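Local coordinates for protein C-type lectin domain family 4, member b1 (Mus musculus, PDB 6LKR) that binds calcium and probably carbohydrate ligands as a C-type lectin receptor of the immune cell surface, at residues F53-L58 and V104-R109. Sequence-based numbering, arbitrary orientation. Where two conformers were deposited one is given.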
loop_
_atom_site.group_PDB
_atom_site.type_symbol
_atom_site.label_atom_id
_atom_site.label_comp_id
_atom_site.label_asym_id
_atom_site.label_seq_id
_atom_site.Cartn_x
_atom_site.Cartn_y
_atom_site.Cartn_z
ATOM N N PHE A 53 8.318 -10.641 8.621
ATOM C CA PHE A 53 7.186 -11.127 9.444
ATOM C C PHE A 53 6.495 -12.286 8.723
ATOM O O PHE A 53 6.282 -13.329 9.337
ATOM C CB PHE A 53 6.175 -10.035 9.788
ATOM C CG PHE A 53 5.019 -10.600 10.574
ATOM C CD1 PHE A 53 5.103 -10.744 11.948
ATOM C CD2 PHE A 53 3.887 -11.075 9.930
ATOM C CE1 PHE A 53 4.059 -11.303 12.670
ATOM C CE2 PHE A 53 2.849 -11.641 10.652
ATOM C CZ PHE A 53 2.927 -11.740 12.020
ATOM N N ILE A 54 6.117 -12.086 7.460
ATOM C CA ILE A 54 5.352 -13.104 6.686
ATOM C C ILE A 54 6.174 -14.396 6.629
ATOM O O ILE A 54 5.618 -15.462 6.938
ATOM C CB ILE A 54 4.985 -12.571 5.290
ATOM C CG1 ILE A 54 4.015 -11.392 5.386
ATOM C CG2 ILE A 54 4.436 -13.684 4.410
ATOM C CD1 ILE A 54 3.969 -10.541 4.136
ATOM N N THR A 55 7.454 -14.311 6.266
ATOM C CA THR A 55 8.313 -15.515 6.123
ATOM C C THR A 55 8.533 -16.168 7.493
ATOM O O THR A 55 8.692 -17.393 7.521
ATOM C CB THR A 55 9.598 -15.192 5.359
ATOM O OG1 THR A 55 10.324 -14.183 6.056
ATOM C CG2 THR A 55 9.286 -14.759 3.945
ATOM N N GLY A 56 8.460 -15.408 8.585
ATOM C CA GLY A 56 8.599 -15.956 9.948
ATOM C C GLY A 56 7.461 -16.907 10.310
ATOM O O GLY A 56 7.664 -17.760 11.201
ATOM N N ILE A 57 6.296 -16.789 9.665
ATOM C CA ILE A 57 5.112 -17.637 10.000
ATOM C C ILE A 57 4.956 -18.777 8.984
ATOM O O ILE A 57 3.957 -19.507 9.078
ATOM C CB ILE A 57 3.838 -16.784 10.150
ATOM C CG1 ILE A 57 3.343 -16.188 8.829
ATOM C CG2 ILE A 57 4.062 -15.716 11.201
ATOM C CD1 ILE A 57 1.911 -15.687 8.883
ATOM N N LEU A 58 5.923 -18.951 8.075
ATOM C CA LEU A 58 5.871 -19.989 7.016
ATOM C C LEU A 58 6.727 -21.202 7.401
ATOM O O LEU A 58 7.607 -21.090 8.281
ATOM C CB LEU A 58 6.343 -19.395 5.687
ATOM C CG LEU A 58 5.589 -18.154 5.213
ATOM C CD1 LEU A 58 6.123 -17.671 3.874
ATOM C CD2 LEU A 58 4.090 -18.406 5.134
ATOM N N VAL A 104 3.835 -15.129 -8.559
ATOM C CA VAL A 104 5.035 -15.002 -7.687
ATOM C C VAL A 104 4.822 -15.832 -6.429
ATOM O O VAL A 104 3.736 -15.753 -5.821
ATOM C CB VAL A 104 5.355 -13.531 -7.369
ATOM C CG1 VAL A 104 6.595 -13.384 -6.498
ATOM C CG2 VAL A 104 5.528 -12.732 -8.648
ATOM N N THR A 105 5.838 -16.616 -6.083
ATOM C CA THR A 105 5.882 -17.383 -4.816
ATOM C C THR A 105 7.050 -16.893 -3.971
ATOM O O THR A 105 7.990 -16.290 -4.533
ATOM C CB THR A 105 6.049 -18.889 -5.034
ATOM O OG1 THR A 105 7.173 -19.097 -5.893
ATOM C CG2 THR A 105 4.806 -19.513 -5.616
ATOM N N VAL A 106 6.957 -17.123 -2.671
ATOM C CA VAL A 106 8.084 -16.885 -1.740
ATOM C C VAL A 106 8.472 -18.272 -1.231
ATOM O O VAL A 106 7.572 -19.073 -0.912
ATOM C CB VAL A 106 7.717 -15.882 -0.631
ATOM C CG1 VAL A 106 6.545 -16.361 0.213
ATOM C CG2 VAL A 106 8.917 -15.557 0.242
ATOM N N TYR A 107 9.766 -18.570 -1.212
ATOM C CA TYR A 107 10.277 -19.887 -0.770
ATOM C C TYR A 107 11.690 -19.709 -0.223
ATOM O O TYR A 107 12.323 -18.655 -0.430
ATOM C CB TYR A 107 10.182 -20.914 -1.899
ATOM C CG TYR A 107 11.349 -20.948 -2.855
ATOM C CD1 TYR A 107 11.403 -20.113 -3.958
ATOM C CD2 TYR A 107 12.376 -21.861 -2.680
ATOM C CE1 TYR A 107 12.464 -20.164 -4.849
ATOM C CE2 TYR A 107 13.446 -21.923 -3.557
ATOM C CZ TYR A 107 13.490 -21.073 -4.647
ATOM O OH TYR A 107 14.550 -21.136 -5.500
ATOM N N TYR A 108 12.145 -20.726 0.497
ATOM C CA TYR A 108 13.407 -20.703 1.267
ATOM C C TYR A 108 14.480 -21.451 0.475
ATOM O O TYR A 108 14.228 -22.603 0.116
ATOM C CB TYR A 108 13.164 -21.325 2.640
ATOM C CG TYR A 108 14.333 -21.228 3.580
ATOM C CD1 TYR A 108 14.492 -20.129 4.405
ATOM C CD2 TYR A 108 15.285 -22.234 3.642
ATOM C CE1 TYR A 108 15.560 -20.037 5.283
ATOM C CE2 TYR A 108 16.364 -22.154 4.508
ATOM C CZ TYR A 108 16.500 -21.051 5.331
ATOM O OH TYR A 108 17.555 -20.959 6.188
ATOM N N ARG A 109 15.598 -20.790 0.173
ATOM C CA ARG A 109 16.801 -21.433 -0.420
ATOM C C ARG A 109 17.777 -21.772 0.714
ATOM O O ARG A 109 18.137 -20.853 1.462
ATOM C CB ARG A 109 17.446 -20.516 -1.463
ATOM C CG ARG A 109 16.689 -20.441 -2.780
ATOM C CD ARG A 109 17.489 -19.731 -3.860
ATOM N NE ARG A 109 16.814 -19.718 -5.153
ATOM C CZ ARG A 109 17.209 -19.018 -6.219
ATOM N NH1 ARG A 109 18.287 -18.256 -6.168
ATOM N NH2 ARG A 109 16.512 -19.080 -7.339
#
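Val106 uses one methyl on the last turn of helix 48-56 and the other on Leu58 just after it. CG2 lies 3.8 Å from Thr55 CG2, and CG1 lies 3.9 Å from Leu58 CD1, so the forked valine reaches the last turn of the helix and the loop just beyond it. The backbones stay well apart, with 8.0 Å between the CA atoms of Thr55 and Val106.

The hydroxyl of Thr55 turns back to its own helix, and the same rotation puts the methyl toward the strand. With OG1 set between the backbone N and the carbonyl carbon (chi1 59°), the hydroxyl is hydrogen-bonded to the carbonyl oxygens of Gln51 and Asp52, and CG2, anti to the carbonyl carbon, is directed at Val106. Leu58 is brought alongside by the closing turn, where its N bonds to Thr55 O at 3.2 Å; with CG anti to the carbonyl carbon (chi1 -56°), its extended chain carries CD1 out to the valine. Trp114 of strand 113-119 touches both Thr55 and Leu58, while Ile66 of strand 64-70 packs on Val106.

On strand 103-109, the CB of Tyr107 points away from the helix. Its OH receives a nearly straight bond from Arg109 NE (2.7 Å, 175°), lying in the guanidinium plane, and Arg109 NH1 reaches Asn93 O. Arg109 NH2 also makes a long, weak ion pair with OE2 of Glu95, a calcium ligand.

The contact is thus made by two methyl pairs, a small buried apolar join in the C-type lectin fold. With the hydroxyl of Thr55 satisfied inside its own helix, the join depends on shape and burial and not on polar bonds.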